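Local coordinates for L-lysine 6-monooxygenase involved in desferrioxamine biosynthesis (Erwinia amylovora CFBP1430, PDB 5O8P), which probably hydroxylates an amine nitrogen of cadaverine with the help of FAD and NADPH, a step in the biosynthesis of the siderophore desferrioxamine, at residues B[12-17]-B[135-140]; B[22-27]-B[115-120]; B[34-39]-B[148-153]. All blocks are in the same frame, centred on the assembly; numbering follows the deposited sequence.

Overall arrangement
All three contacts belong to the FAD-binding Rossmann-type domain and converge on one mixed sheet. Contacts 1 and 3 lie about 6 Å apart, centre to centre, and share an apolar layer: Ile12 of contact 1 packs on Trp150 and Ala152 of contact 3, and Gly15 N probably bonds to Leu38 O. Contact 2 joins helix 18-27 to the segment around strand 117-118, which pairs with 35-38 on the side away from 8-14; its centre is about 12 Å from that of contact 1 and about 11 Å from that of contact 3, and Phe37 bridges to it. The cofactor touches contact 1 through its glycine turn and contact 3 through Asp39. The side chain of Leu117 stays about 10 Å from FAD.

Contact 1: B[12-17]-B[135-140]; sequences IGIGIG and YRVRST. With FAD (flavin-adenine dinucleotide), chain C.
Val137 spreads its two methyl groups to meet Ile12 and Ile14, which point from the same side of strand 8-14. Its CG1 is anti to the backbone N (chi1 174°) and lies toward Ile14, with Val137 CG1 4.3 Å from Ile14 CD1. The other branch serves Ile12, whose CD1 comes to 4.1 Å from Val137 CG2, the two side chains lying alongside one another and running in opposite senses. Beta-branched residues suit this place: they tolerate extended backbone and bring apolar bulk close to the sheet. No hydrogen bond crosses the contact. This side is buried, whereas Arg136, on the other face of its strand, is partly exposed and paired with Asp129 and Glu149.

Beyond Ile14 the first segment leaves the second and turns to the cofactor. Gly15 (phi 103°) has a backbone shape that residues with side chains seldom adopt, and its CA lies 3.2 Å from FAD O4B. Gly17, at the N-cap of helix 18-27, also passes close to the cofactor, with Gly17 CA 3.0 Å from FAD O5B. The run from Gly15 to Asn20 fits the GxGxxN dinucleotide-binding pattern of this family. Strand 134-141, paired antiparallel with 121-129 and 147-152, forms a meander that lays Val137 over Leu38 of strand 35-38, Leu155 of strand 155-157 and the end of strand 8-14.

Contact 2: B[22-27]-B[115-120]; sequences GLACLS and GNLRWN
Ala24 and Ser27 are the helix residues that approach Asn116 and Leu117 at the start of the short strand 117-118. Just before them, Leu23 packs on helix 399-410; its carbonyl matters indirectly, by holding Ser27 OG. Leu23 O is gripped twice from within the helix, by Ser27 N and by Ser27 OG, each at 2.7 Å; the two donors come from opposite faces of the carbonyl plane.

Ala24, on the helix side, and Asn116, on the other, carry the contact between them. The methyl of Ala24 points toward segment 115-120, where Ala24 CB lies 3.8 Å from Leu117 CD2 and as far from Asn116 OD1. A side chain this small is consistent with the close approach of Asn116 to the backbone. Asn116 ND2 bonds to Ala24 O at 3.1 Å, nearly straight at 172°. The oxygen lies in the amide plane of Asn116, although the N-H comes in tilted from the plane of the carbonyl. Asn116 has its CG between backbone N and carbonyl carbon (chi1 50°), which swings the amide over to the helix. Asparagine suits the place because its short side chain ends in a donor that can meet a buried main-chain oxygen.

Helix 18-27 is the crossover of the first beta-alpha-beta unit of the Rossmann-type fold, linking strand 8-14 to its parallel neighbour 35-38. Strand 117-118 pairs parallel on the far side of 35-38, and Phe37 from that strand packs against Ala24, Ser27, Asn116 and Leu117.

Cys25 and Leu26 point away, Cys25 packing on Val66 and Tyr75, Leu26 on helix 399-410. Ser27, a turn beyond Ala24, then returns: its OG, already committed to Leu23 O, sits 3.7 Å from Asn116 ND2, too far for a hydrogen bond.

Contact 3: B[34-39]-B[148-153]; sequences NGVFLD and QEWLAH. With FAD (flavin-adenine dinucleotide), chain C.
Trp150 is the one residue of segment 148-153 that touches segment 34-39, its indole lying against Val36 and Leu38. Along strand 147-152 the side chains alternate. Gln148, on the same side of the strand as Trp150, rests on Ser139 of the adjoining strand. Glu149 lies on the alternate side.

Trp150 comes next, with its CG anti to the carbonyl carbon (chi1 -53°), an arrangement that directs the ring toward strand 35-38. Leu38 covers one face of the indole with both branches. Its CD2 stands 4.1 Å from the centroid of the five-membered ring and only 8° off the ring normal, a clear CH-pi contact. Leu38 CD1 rides 4.2 Å above the plane of the Trp150 ring, over its centre. Val36 reaches the benzo part, with Val36 CG1 4.2 Å from Trp150 CE3, in an oblique approach. A branched leucine fits such a flat surface well, because two methyls can lie on it together, and the compact valine packs beside it.

Leu151 is on the alternate side like Glu149 and packs on Leu132, Cys134 and Arg136. Ala152 returns to the side of Trp150, where its small methyl packs on Ile12 of strand 8-14, the strand that pairs with both 35-38 and 147-152.

At the other end of the first segment, just after strand 35-38, Asp39 OD1 lies 2.7 Å from FAD O3B. An acidic residue at the end of the second strand, close to the adenosine ribose, is a familiar feature of Rossmann-type FAD domains. The contact itself holds by shape and CH-pi packing, its indole NE1 satisfied by Ser139 OG; the carboxylate of Asp39 lies beyond it, at the ribose, where Asp39 OD1 also accepts from Ile16 N.

Contact 1: B[12-17]-B[135-140]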
# COMPACT_ATOMS: atom_id res chain seq x y z
N ILE B 12 14.32 31.29 -30.25
CA ILE B 12 15.53 30.73 -29.62
C ILE B 12 15.21 30.46 -28.16
O ILE B 12 14.72 31.34 -27.46
CB ILE B 12 16.73 31.71 -29.67
CG1 ILE B 12 17.20 31.92 -31.09
CG2 ILE B 12 17.90 31.17 -28.85
CD1 ILE B 12 18.08 33.15 -31.21
N GLY B 13 15.51 29.24 -27.72
CA GLY B 13 15.42 28.90 -26.30
C GLY B 13 16.78 29.11 -25.69
O GLY B 13 17.78 28.62 -26.22
N ILE B 14 16.84 29.84 -24.58
CA ILE B 14 18.09 30.06 -23.86
C ILE B 14 18.02 29.30 -22.54
O ILE B 14 17.24 29.64 -21.68
CB ILE B 14 18.31 31.55 -23.57
CG1 ILE B 14 18.37 32.33 -24.88
CG2 ILE B 14 19.56 31.76 -22.72
CD1 ILE B 14 18.39 33.84 -24.69
N GLY B 15 18.86 28.29 -22.40
CA GLY B 15 18.85 27.37 -21.27
C GLY B 15 18.21 26.07 -21.69
O GLY B 15 17.19 26.10 -22.35
N ILE B 16 18.83 24.94 -21.36
CA ILE B 16 18.28 23.62 -21.67
C ILE B 16 18.19 22.81 -20.37
O ILE B 16 18.98 21.88 -20.09
CB ILE B 16 19.08 22.87 -22.76
CG1 ILE B 16 19.19 23.72 -24.02
CG2 ILE B 16 18.40 21.56 -23.12
CD1 ILE B 16 20.24 23.21 -24.98
N GLY B 17 17.23 23.21 -19.56
CA GLY B 17 16.79 22.41 -18.43
C GLY B 17 15.74 21.45 -18.94
O GLY B 17 15.52 21.40 -20.14
N TYR B 135 15.02 40.06 -32.14
CA TYR B 135 15.96 39.98 -31.01
C TYR B 135 17.32 39.45 -31.46
O TYR B 135 17.42 38.55 -32.31
CB TYR B 135 15.37 39.14 -29.87
CG TYR B 135 14.25 39.85 -29.14
CD1 TYR B 135 14.52 40.79 -28.14
CD2 TYR B 135 12.92 39.63 -29.48
CE1 TYR B 135 13.50 41.47 -27.48
CE2 TYR B 135 11.89 40.31 -28.84
CZ TYR B 135 12.18 41.23 -27.84
OH TYR B 135 11.14 41.89 -27.21
N ARG B 136 18.37 40.04 -30.90
CA ARG B 136 19.76 39.72 -31.23
C ARG B 136 20.40 39.15 -29.98
O ARG B 136 20.50 39.86 -28.99
CB ARG B 136 20.46 41.00 -31.68
CG ARG B 136 21.94 40.89 -31.95
CD ARG B 136 22.52 42.23 -32.43
NE ARG B 136 21.83 42.72 -33.62
CZ ARG B 136 22.02 42.26 -34.86
NH1 ARG B 136 22.90 41.28 -35.12
NH2 ARG B 136 21.31 42.79 -35.86
N VAL B 137 20.82 37.90 -30.04
CA VAL B 137 21.36 37.16 -28.87
C VAL B 137 22.85 36.92 -29.07
O VAL B 137 23.23 36.16 -29.95
CB VAL B 137 20.65 35.79 -28.74
CG1 VAL B 137 21.27 34.94 -27.63
CG2 VAL B 137 19.17 35.98 -28.51
N ARG B 138 23.69 37.56 -28.25
CA ARG B 138 25.15 37.42 -28.37
C ARG B 138 25.65 36.30 -27.45
O ARG B 138 25.54 36.40 -26.22
CB ARG B 138 25.86 38.74 -28.07
CG ARG B 138 27.20 38.90 -28.79
CD ARG B 138 27.86 40.26 -28.53
NE ARG B 138 28.13 40.44 -27.08
CZ ARG B 138 27.84 41.52 -26.34
NH1 ARG B 138 27.29 42.62 -26.86
NH2 ARG B 138 28.14 41.51 -25.04
N SER B 139 26.20 35.25 -28.06
CA SER B 139 26.75 34.11 -27.34
C SER B 139 28.27 34.10 -27.34
O SER B 139 28.92 34.83 -28.10
CB SER B 139 26.25 32.81 -27.96
OG SER B 139 27.08 32.38 -29.03
N THR B 140 28.83 33.24 -26.49
CA THR B 140 30.27 32.99 -26.42
C THR B 140 30.45 31.49 -26.30
O THR B 140 29.88 30.88 -25.40
CB THR B 140 30.89 33.69 -25.19
OG1 THR B 140 30.93 35.11 -25.40
CG2 THR B 140 32.31 33.22 -24.93
PA FAD C . 17.68 23.92 -15.00
O1A FAD C . 18.41 22.64 -14.65
O2A FAD C . 17.82 25.12 -14.10
O5B FAD C . 18.17 24.30 -16.49
C5B FAD C . 18.77 25.54 -16.81
C4B FAD C . 19.90 25.42 -17.83
O4B FAD C . 20.16 26.70 -18.42
C3B FAD C . 21.22 24.97 -17.19
O3B FAD C . 21.78 23.92 -17.99
C2B FAD C . 22.07 26.24 -17.14
O2B FAD C . 23.48 26.00 -17.27
C1B FAD C . 21.55 27.02 -18.34
N9A FAD C . 21.83 28.48 -18.34
C8A FAD C . 21.59 29.39 -17.38
N7A FAD C . 21.99 30.63 -17.78
C5A FAD C . 22.49 30.52 -19.03
C6A FAD C . 23.08 31.42 -20.06
N6A FAD C . 23.23 32.74 -19.83
N1A FAD C . 23.47 30.87 -21.24
C2A FAD C . 23.33 29.55 -21.50
N3A FAD C . 22.81 28.68 -20.62
C4A FAD C . 22.38 29.09 -19.39
N1 FAD C . 10.27 18.80 -10.08
C2 FAD C . 9.42 17.79 -10.35
O2 FAD C . 8.33 18.07 -10.92
N3 FAD C . 9.70 16.50 -10.05
C4 FAD C . 10.84 16.14 -9.45
O4 FAD C . 11.08 14.95 -9.17
C4X FAD C . 11.83 17.19 -9.11
N5 FAD C . 13.01 16.90 -8.50
C5X FAD C . 13.89 17.89 -8.21
C6 FAD C . 15.08 17.53 -7.58
C7 FAD C . 16.04 18.48 -7.24
C7M FAD C . 17.32 18.07 -6.57
C8 FAD C . 15.77 19.92 -7.56
C8M FAD C . 16.79 20.97 -7.21
C9 FAD C . 14.58 20.29 -8.19
C9A FAD C . 13.60 19.33 -8.53
N10 FAD C . 12.37 19.66 -9.18
C10 FAD C . 11.47 18.60 -9.47
C1' FAD C . 11.97 21.05 -9.56
C2' FAD C . 12.33 21.39 -11.03
O2' FAD C . 11.92 20.31 -11.90
C3' FAD C . 13.82 21.70 -11.25
O3' FAD C . 14.22 22.83 -10.46
C4' FAD C . 14.18 21.97 -12.72
O4' FAD C . 15.56 21.65 -12.94
C5' FAD C . 13.94 23.42 -13.12
O5' FAD C . 13.77 23.48 -14.54
P FAD C . 14.76 24.36 -15.44
O1P FAD C . 14.37 24.17 -16.89
O2P FAD C . 14.70 25.73 -14.82
O3P FAD C . 16.11 23.50 -15.12

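Contact 2: B[22-27]-B[115-120]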
# COMPACT_ATOMS: atom_id res chain seq x y z
N GLY B 22 12.14 19.77 -23.03
CA GLY B 22 10.78 19.40 -23.42
C GLY B 22 10.34 20.14 -24.64
O GLY B 22 9.99 19.52 -25.65
N LEU B 23 10.37 21.47 -24.57
CA LEU B 23 10.01 22.31 -25.73
C LEU B 23 10.75 21.87 -26.99
O LEU B 23 10.16 21.84 -28.08
CB LEU B 23 10.32 23.79 -25.46
CG LEU B 23 9.81 24.82 -26.47
CD1 LEU B 23 8.36 24.59 -26.83
CD2 LEU B 23 10.00 26.22 -25.93
N ALA B 24 12.02 21.50 -26.84
CA ALA B 24 12.83 21.05 -27.96
C ALA B 24 12.31 19.77 -28.59
O ALA B 24 12.23 19.70 -29.82
CB ALA B 24 14.28 20.87 -27.53
N CYS B 25 11.96 18.78 -27.77
CA CYS B 25 11.39 17.54 -28.30
C CYS B 25 10.03 17.78 -28.95
O CYS B 25 9.68 17.15 -29.94
CB CYS B 25 11.20 16.50 -27.21
SG CYS B 25 12.67 16.07 -26.28
N LEU B 26 9.25 18.67 -28.37
CA LEU B 26 7.94 18.98 -28.91
C LEU B 26 8.04 19.80 -30.18
O LEU B 26 7.23 19.59 -31.07
CB LEU B 26 7.06 19.67 -27.87
CG LEU B 26 6.63 18.77 -26.70
CD1 LEU B 26 5.88 19.58 -25.65
CD2 LEU B 26 5.77 17.61 -27.18
N SER B 27 9.02 20.71 -30.27
CA SER B 27 9.16 21.58 -31.46
C SER B 27 9.84 20.93 -32.66
O SER B 27 9.53 21.29 -33.78
CB SER B 27 9.86 22.90 -31.13
OG SER B 27 11.07 22.73 -30.44
N GLY B 115 18.38 17.39 -32.81
CA GLY B 115 19.19 18.24 -33.66
C GLY B 115 19.21 19.72 -33.29
O GLY B 115 20.14 20.43 -33.64
N ASN B 116 18.19 20.18 -32.57
CA ASN B 116 18.01 21.63 -32.34
C ASN B 116 18.72 22.19 -31.11
O ASN B 116 18.46 23.33 -30.73
CB ASN B 116 16.52 22.00 -32.33
CG ASN B 116 15.69 21.12 -31.42
OD1 ASN B 116 16.22 20.27 -30.70
ND2 ASN B 116 14.36 21.31 -31.46
N LEU B 117 19.62 21.42 -30.50
CA LEU B 117 20.35 21.88 -29.30
C LEU B 117 21.77 22.32 -29.65
O LEU B 117 22.41 21.66 -30.45
CB LEU B 117 20.41 20.76 -28.26
CG LEU B 117 19.07 20.12 -27.89
CD1 LEU B 117 19.28 19.06 -26.81
CD2 LEU B 117 18.06 21.19 -27.47
N ARG B 118 22.23 23.41 -29.04
CA ARG B 118 23.59 23.91 -29.19
C ARG B 118 24.24 24.04 -27.82
O ARG B 118 23.99 25.00 -27.08
CB ARG B 118 23.60 25.28 -29.90
CG ARG B 118 24.49 25.31 -31.13
CD ARG B 118 23.74 25.20 -32.44
NE ARG B 118 23.04 23.93 -32.62
CZ ARG B 118 22.39 23.56 -33.73
NH1 ARG B 118 22.35 24.35 -34.82
NH2 ARG B 118 21.77 22.39 -33.77
N TRP B 119 25.06 23.06 -27.46
CA TRP B 119 25.76 23.08 -26.17
C TRP B 119 26.98 23.99 -26.19
O TRP B 119 27.36 24.51 -27.24
CB TRP B 119 26.15 21.65 -25.76
CG TRP B 119 24.98 20.75 -25.61
CD1 TRP B 119 24.57 19.78 -26.48
CD2 TRP B 119 24.02 20.77 -24.55
NE1 TRP B 119 23.42 19.19 -26.02
CE2 TRP B 119 23.06 19.77 -24.84
CE3 TRP B 119 23.88 21.54 -23.38
CZ2 TRP B 119 21.98 19.51 -23.99
CZ3 TRP B 119 22.80 21.29 -22.54
CH2 TRP B 119 21.87 20.28 -22.85
N ASN B 120 27.60 24.20 -25.03
CA ASN B 120 28.81 25.03 -24.90
C ASN B 120 28.63 26.44 -25.47
O ASN B 120 29.50 26.96 -26.13
CB ASN B 120 30.03 24.31 -25.52
CG ASN B 120 30.38 23.02 -24.78
OD1 ASN B 120 30.38 21.94 -25.37
ND2 ASN B 120 30.66 23.13 -23.46

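Contact 3: B[34-39]-B[148-153]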
# COMPACT_ATOMS: atom_id res chain seq x y z
N ASN B 34 11.45 26.71 -37.21
CA ASN B 34 12.90 26.70 -37.08
C ASN B 34 13.26 27.32 -35.75
O ASN B 34 13.15 28.54 -35.56
CB ASN B 34 13.55 27.45 -38.25
CG ASN B 34 13.32 26.75 -39.57
OD1 ASN B 34 13.29 27.39 -40.62
ND2 ASN B 34 13.14 25.44 -39.53
N GLY B 35 13.63 26.45 -34.82
CA GLY B 35 13.99 26.84 -33.46
C GLY B 35 15.33 26.25 -33.08
O GLY B 35 15.76 25.23 -33.61
N VAL B 36 16.00 26.91 -32.15
CA VAL B 36 17.28 26.45 -31.67
C VAL B 36 17.39 26.76 -30.18
O VAL B 36 16.78 27.72 -29.68
CB VAL B 36 18.42 27.09 -32.50
CG1 VAL B 36 18.60 28.55 -32.15
CG2 VAL B 36 19.72 26.33 -32.33
N PHE B 37 18.17 25.93 -29.49
CA PHE B 37 18.30 26.01 -28.06
C PHE B 37 19.76 26.11 -27.67
O PHE B 37 20.56 25.30 -28.09
CB PHE B 37 17.69 24.76 -27.43
CG PHE B 37 16.21 24.67 -27.58
CD1 PHE B 37 15.37 25.24 -26.64
CD2 PHE B 37 15.65 24.07 -28.71
CE1 PHE B 37 14.00 25.17 -26.79
CE2 PHE B 37 14.28 24.01 -28.87
CZ PHE B 37 13.45 24.54 -27.90
N LEU B 38 20.07 27.09 -26.83
CA LEU B 38 21.44 27.42 -26.43
C LEU B 38 21.63 27.15 -24.94
O LEU B 38 20.87 27.65 -24.15
CB LEU B 38 21.69 28.91 -26.67
CG LEU B 38 21.98 29.44 -28.07
CD1 LEU B 38 21.42 28.58 -29.19
CD2 LEU B 38 21.53 30.89 -28.19
N ASP B 39 22.67 26.40 -24.57
CA ASP B 39 23.02 26.17 -23.16
C ASP B 39 24.54 26.25 -22.97
O ASP B 39 25.29 25.86 -23.87
CB ASP B 39 22.50 24.81 -22.70
CG ASP B 39 22.56 24.62 -21.18
OD1 ASP B 39 21.60 25.00 -20.49
OD2 ASP B 39 23.57 24.08 -20.68
N GLN B 148 29.42 34.61 -31.32
CA GLN B 148 28.42 34.42 -32.38
C GLN B 148 27.17 35.21 -32.00
O GLN B 148 26.91 35.43 -30.82
CB GLN B 148 28.05 32.94 -32.59
CG GLN B 148 28.95 31.93 -31.89
CD GLN B 148 28.56 30.50 -32.17
OE1 GLN B 148 28.03 30.17 -33.25
NE2 GLN B 148 28.81 29.62 -31.18
N GLU B 149 26.43 35.66 -33.01
CA GLU B 149 25.15 36.34 -32.82
C GLU B 149 24.05 35.54 -33.48
O GLU B 149 24.20 35.04 -34.59
CB GLU B 149 25.19 37.78 -33.35
CG GLU B 149 25.86 38.72 -32.35
CD GLU B 149 25.92 40.18 -32.79
OE1 GLU B 149 25.42 40.53 -33.90
OE2 GLU B 149 26.48 40.97 -31.97
N TRP B 150 22.96 35.39 -32.74
CA TRP B 150 21.82 34.62 -33.20
C TRP B 150 20.67 35.61 -33.30
O TRP B 150 20.47 36.44 -32.41
CB TRP B 150 21.49 33.54 -32.18
CG TRP B 150 22.64 32.66 -31.83
CD1 TRP B 150 23.66 32.95 -30.98
CD2 TRP B 150 22.89 31.34 -32.31
NE1 TRP B 150 24.53 31.89 -30.90
CE2 TRP B 150 24.08 30.89 -31.71
CE3 TRP B 150 22.21 30.50 -33.19
CZ2 TRP B 150 24.62 29.63 -31.96
CZ3 TRP B 150 22.74 29.24 -33.44
CH2 TRP B 150 23.93 28.82 -32.83
N LEU B 151 19.95 35.54 -34.41
CA LEU B 151 18.79 36.39 -34.64
C LEU B 151 17.53 35.59 -34.44
O LEU B 151 17.51 34.39 -34.74
CB LEU B 151 18.85 36.96 -36.05
CG LEU B 151 20.02 37.93 -36.23
CD1 LEU B 151 20.41 38.12 -37.69
CD2 LEU B 151 19.68 39.25 -35.56
N ALA B 152 16.50 36.23 -33.90
CA ALA B 152 15.24 35.54 -33.61
C ALA B 152 14.07 36.47 -33.33
O ALA B 152 14.22 37.51 -32.68
CB ALA B 152 15.42 34.60 -32.43
N HIS B 153 12.90 36.05 -33.80
CA HIS B 153 11.67 36.80 -33.59
C HIS B 153 11.18 36.69 -32.15
O HIS B 153 10.63 37.66 -31.59
CB HIS B 153 10.58 36.32 -34.55
CG HIS B 153 10.86 36.67 -35.98
ND1 HIS B 153 10.64 37.94 -36.48
CD2 HIS B 153 11.34 35.93 -37.01
CE1 HIS B 153 10.97 37.96 -37.76
NE2 HIS B 153 11.40 36.76 -38.11
PA FAD C . 17.68 23.92 -15.00
O1A FAD C . 18.41 22.64 -14.65
O2A FAD C . 17.82 25.12 -14.10
O5B FAD C . 18.17 24.30 -16.49
C5B FAD C . 18.77 25.54 -16.81
C4B FAD C . 19.90 25.42 -17.83
O4B FAD C . 20.16 26.70 -18.42
C3B FAD C . 21.22 24.97 -17.19
O3B FAD C . 21.78 23.92 -17.99
C2B FAD C . 22.07 26.24 -17.14
O2B FAD C . 23.48 26.00 -17.27
C1B FAD C . 21.55 27.02 -18.34
N9A FAD C . 21.83 28.48 -18.34
C8A FAD C . 21.59 29.39 -17.38
N7A FAD C . 21.99 30.63 -17.78
C5A FAD C . 22.49 30.52 -19.03
C6A FAD C . 23.08 31.42 -20.06
N6A FAD C . 23.23 32.74 -19.83
N1A FAD C . 23.47 30.87 -21.24
C2A FAD C . 23.33 29.55 -21.50
N3A FAD C . 22.81 28.68 -20.62
C4A FAD C . 22.38 29.09 -19.39
N1 FAD C . 10.27 18.80 -10.08
C2 FAD C . 9.42 17.79 -10.35
O2 FAD C . 8.33 18.07 -10.92
N3 FAD C . 9.70 16.50 -10.05
C4 FAD C . 10.84 16.14 -9.45
O4 FAD C . 11.08 14.95 -9.17
C4X FAD C . 11.83 17.19 -9.11
N5 FAD C . 13.01 16.90 -8.50
C5X FAD C . 13.89 17.89 -8.21
C6 FAD C . 15.08 17.53 -7.58
C7 FAD C . 16.04 18.48 -7.24
C7M FAD C . 17.32 18.07 -6.57
C8 FAD C . 15.77 19.92 -7.56
C8M FAD C . 16.79 20.97 -7.21
C9 FAD C . 14.58 20.29 -8.19
C9A FAD C . 13.60 19.33 -8.53
N10 FAD C . 12.37 19.66 -9.18
C10 FAD C . 11.47 18.60 -9.47
C1' FAD C . 11.97 21.05 -9.56
C2' FAD C . 12.33 21.39 -11.03
O2' FAD C . 11.92 20.31 -11.90
C3' FAD C . 13.82 21.70 -11.25
O3' FAD C . 14.22 22.83 -10.46
C4' FAD C . 14.18 21.97 -12.72
O4' FAD C . 15.56 21.65 -12.94
C5' FAD C . 13.94 23.42 -13.12
O5' FAD C . 13.77 23.48 -14.54
P FAD C . 14.76 24.36 -15.44
O1P FAD C . 14.37 24.17 -16.89
O2P FAD C . 14.70 25.73 -14.82
O3P FAD C . 16.11 23.50 -15.12